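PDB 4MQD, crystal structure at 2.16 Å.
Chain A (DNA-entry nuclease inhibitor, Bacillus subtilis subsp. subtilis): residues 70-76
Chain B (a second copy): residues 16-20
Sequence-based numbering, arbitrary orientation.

Chain A (70-76) ETVNSYE
Chain B, residues 16-20: SYHQF

Two consecutive left-handed residues mark the chain B side of this contact: Tyr B17 (phi/psi 54/36) and His B18 (48/44) both have positive phi, an uncommon choice for residues with side chains. They fold the backbone into a tight turn, across which Gln B19 N gives a weak hydrogen bond to Ser B16 O (3.4 Å); Gln B19 (-160/158) and Phe B20 (-149/155) then extend as the start of a strand. The chain A stretch, from the other copy of the protein, has no regular helix or strand. It is largely extended, from Glu A70 (-68/121) through Thr A71 (-68/152) and Val A72 (-107/104), kinks at Asn A73 (-84/-15), extends again through Ser A74 (-136/119) and Tyr A75 (-165/160), and closes with Glu A76 (-112/-6). The backbones come nearest at Asn A73 and Tyr B17, whose CA atoms are 5.1 Å apart. About this point Thr A71 meets His B18 and Tyr A75 meets Tyr B17, so these two pairs run in opposite sequence order. Together the stretches bury 336 Å².

At one end, Thr A71 (chi1 p) points toward chain B and lays its methyl over one face of the His B18 ring (chi1 m, chi2 103°). Thr A71 CG2 lies 4.3 Å from the ring centroid of His B18 and 13° off the normal, a CH-pi contact that matches a weakly polarised methyl to the pi cloud. A water ties the same imidazole to the chain A backbone: it donates to Val A72 O at 2.7 Å and hydrogen-bonds His B18 ND1, also at 2.7 Å. The CA-to-CB bond of Val A72 (chi1 t) points away from chain B.

In the middle, Asn A73 (chi1 m, chi2 -76°) sets off sideways, but its end reaches the turn, where its modelled OD1 is 3.0 Å from Tyr B17 O and 3.1 Å from His B18 O. Gln B19 (chi1 p, chi2 t, chi3 103°) points toward chain A and places its modelled OE1 2.9 Å from Asn A73 O. Both amides are probably turned over in the model, so the bonding here remains open.

At the other end, Tyr A75 (chi1 p, chi2 -87°) and Tyr B17 (chi1 m, chi2 86°) set off sideways, and their rings then come together. The rings form an oblique pair, centroids 4.9 Å apart and planes at 57°. Tyr A75 CE1 approaches Tyr B17 CD2 to 3.4 Å, while Tyr B17 CE2 lies over one face of the Tyr A75 ring, an apolar contact between ring carbons.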

# COMPACT_ATOMS: atom_id res chain seq x y z
N GLU A 70 2.29 8.18 -2.50
CA GLU A 70 1.20 7.35 -1.99
C GLU A 70 1.69 5.92 -1.83
O GLU A 70 2.12 5.30 -2.80
CB GLU A 70 -0.01 7.36 -2.93
CG GLU A 70 -0.87 8.62 -2.84
CD GLU A 70 -2.23 8.45 -3.50
OE1 GLU A 70 -2.41 7.50 -4.30
OE2 GLU A 70 -3.13 9.28 -3.22
N THR A 71 1.62 5.40 -0.60
CA THR A 71 2.02 4.03 -0.34
C THR A 71 1.06 3.06 -1.01
O THR A 71 -0.12 3.38 -1.22
CB THR A 71 2.08 3.72 1.17
OG1 THR A 71 0.80 3.95 1.77
CG2 THR A 71 3.13 4.59 1.86
N VAL A 72 1.57 1.88 -1.35
CA VAL A 72 0.76 0.82 -1.93
C VAL A 72 0.58 -0.26 -0.87
O VAL A 72 1.50 -1.02 -0.58
CB VAL A 72 1.42 0.24 -3.20
CG1 VAL A 72 0.55 -0.84 -3.82
CG2 VAL A 72 1.70 1.36 -4.19
N ASN A 73 -0.61 -0.29 -0.27
CA ASN A 73 -0.87 -1.13 0.89
C ASN A 73 -1.22 -2.58 0.55
O ASN A 73 -1.19 -3.44 1.43
CB ASN A 73 -1.97 -0.51 1.75
CG ASN A 73 -1.54 0.78 2.41
OD1 ASN A 73 -0.80 0.77 3.39
ND2 ASN A 73 -2.01 1.91 1.89
N SER A 74 -1.54 -2.84 -0.71
CA SER A 74 -1.91 -4.19 -1.15
C SER A 74 -1.24 -4.56 -2.47
O SER A 74 -1.46 -3.90 -3.49
CB SER A 74 -3.43 -4.30 -1.29
OG SER A 74 -4.08 -3.88 -0.11
N TYR A 75 -0.41 -5.60 -2.45
CA TYR A 75 0.22 -6.13 -3.66
C TYR A 75 0.81 -7.52 -3.43
O TYR A 75 1.05 -7.92 -2.29
CB TYR A 75 1.32 -5.19 -4.15
CG TYR A 75 2.45 -4.95 -3.16
CD1 TYR A 75 2.36 -3.95 -2.20
CD2 TYR A 75 3.61 -5.72 -3.20
CE1 TYR A 75 3.38 -3.72 -1.30
CE2 TYR A 75 4.64 -5.50 -2.30
CZ TYR A 75 4.52 -4.50 -1.36
OH TYR A 75 5.55 -4.28 -0.47
N GLU A 76 1.02 -8.25 -4.52
CA GLU A 76 1.63 -9.58 -4.47
C GLU A 76 3.02 -9.63 -5.09
O GLU A 76 3.70 -10.66 -5.01
CB GLU A 76 0.71 -10.60 -5.14
CG GLU A 76 -0.57 -10.86 -4.37
CD GLU A 76 -1.26 -12.15 -4.77
OE1 GLU A 76 -1.08 -12.60 -5.92
OE2 GLU A 76 -2.00 -12.70 -3.94
N SER B 16 3.77 -4.85 8.43
CA SER B 16 4.05 -5.06 7.01
C SER B 16 3.04 -4.30 6.16
O SER B 16 1.94 -4.00 6.62
CB SER B 16 3.99 -6.55 6.66
OG SER B 16 4.99 -7.28 7.35
N TYR B 17 3.43 -3.99 4.93
CA TYR B 17 2.57 -3.29 3.97
C TYR B 17 2.00 -1.98 4.52
O TYR B 17 0.86 -1.61 4.22
CB TYR B 17 1.45 -4.23 3.49
CG TYR B 17 2.00 -5.45 2.79
CD1 TYR B 17 2.36 -6.58 3.50
CD2 TYR B 17 2.18 -5.46 1.41
CE1 TYR B 17 2.88 -7.70 2.87
CE2 TYR B 17 2.69 -6.57 0.76
CZ TYR B 17 3.04 -7.68 1.49
OH TYR B 17 3.55 -8.79 0.85
N HIS B 18 2.81 -1.28 5.32
CA HIS B 18 2.48 0.04 5.85
C HIS B 18 1.08 0.12 6.47
O HIS B 18 0.35 1.09 6.25
CB HIS B 18 2.63 1.11 4.76
CG HIS B 18 4.05 1.33 4.34
ND1 HIS B 18 4.56 0.83 3.16
CD2 HIS B 18 5.07 1.99 4.94
CE1 HIS B 18 5.83 1.17 3.05
NE2 HIS B 18 6.16 1.88 4.11
N GLN B 19 0.72 -0.90 7.25
CA GLN B 19 -0.61 -0.95 7.85
C GLN B 19 -0.71 -1.88 9.06
O GLN B 19 0.09 -2.80 9.23
CB GLN B 19 -1.64 -1.39 6.81
CG GLN B 19 -1.42 -2.79 6.27
CD GLN B 19 -2.49 -3.21 5.29
OE1 GLN B 19 -2.28 -3.22 4.08
NE2 GLN B 19 -3.66 -3.56 5.81
N PHE B 20 -1.71 -1.61 9.89
CA PHE B 20 -2.22 -2.57 10.86
C PHE B 20 -3.71 -2.30 11.06
O PHE B 20 -4.17 -1.17 10.86
CB PHE B 20 -1.46 -2.51 12.18
CG PHE B 20 -1.51 -1.17 12.85
CD1 PHE B 20 -2.56 -0.84 13.70
CD2 PHE B 20 -0.50 -0.24 12.65
CE1 PHE B 20 -2.61 0.40 14.32
CE2 PHE B 20 -0.55 1.00 13.27
CZ PHE B 20 -1.60 1.32 14.11
O HOH W 1 3.07 -0.87 1.66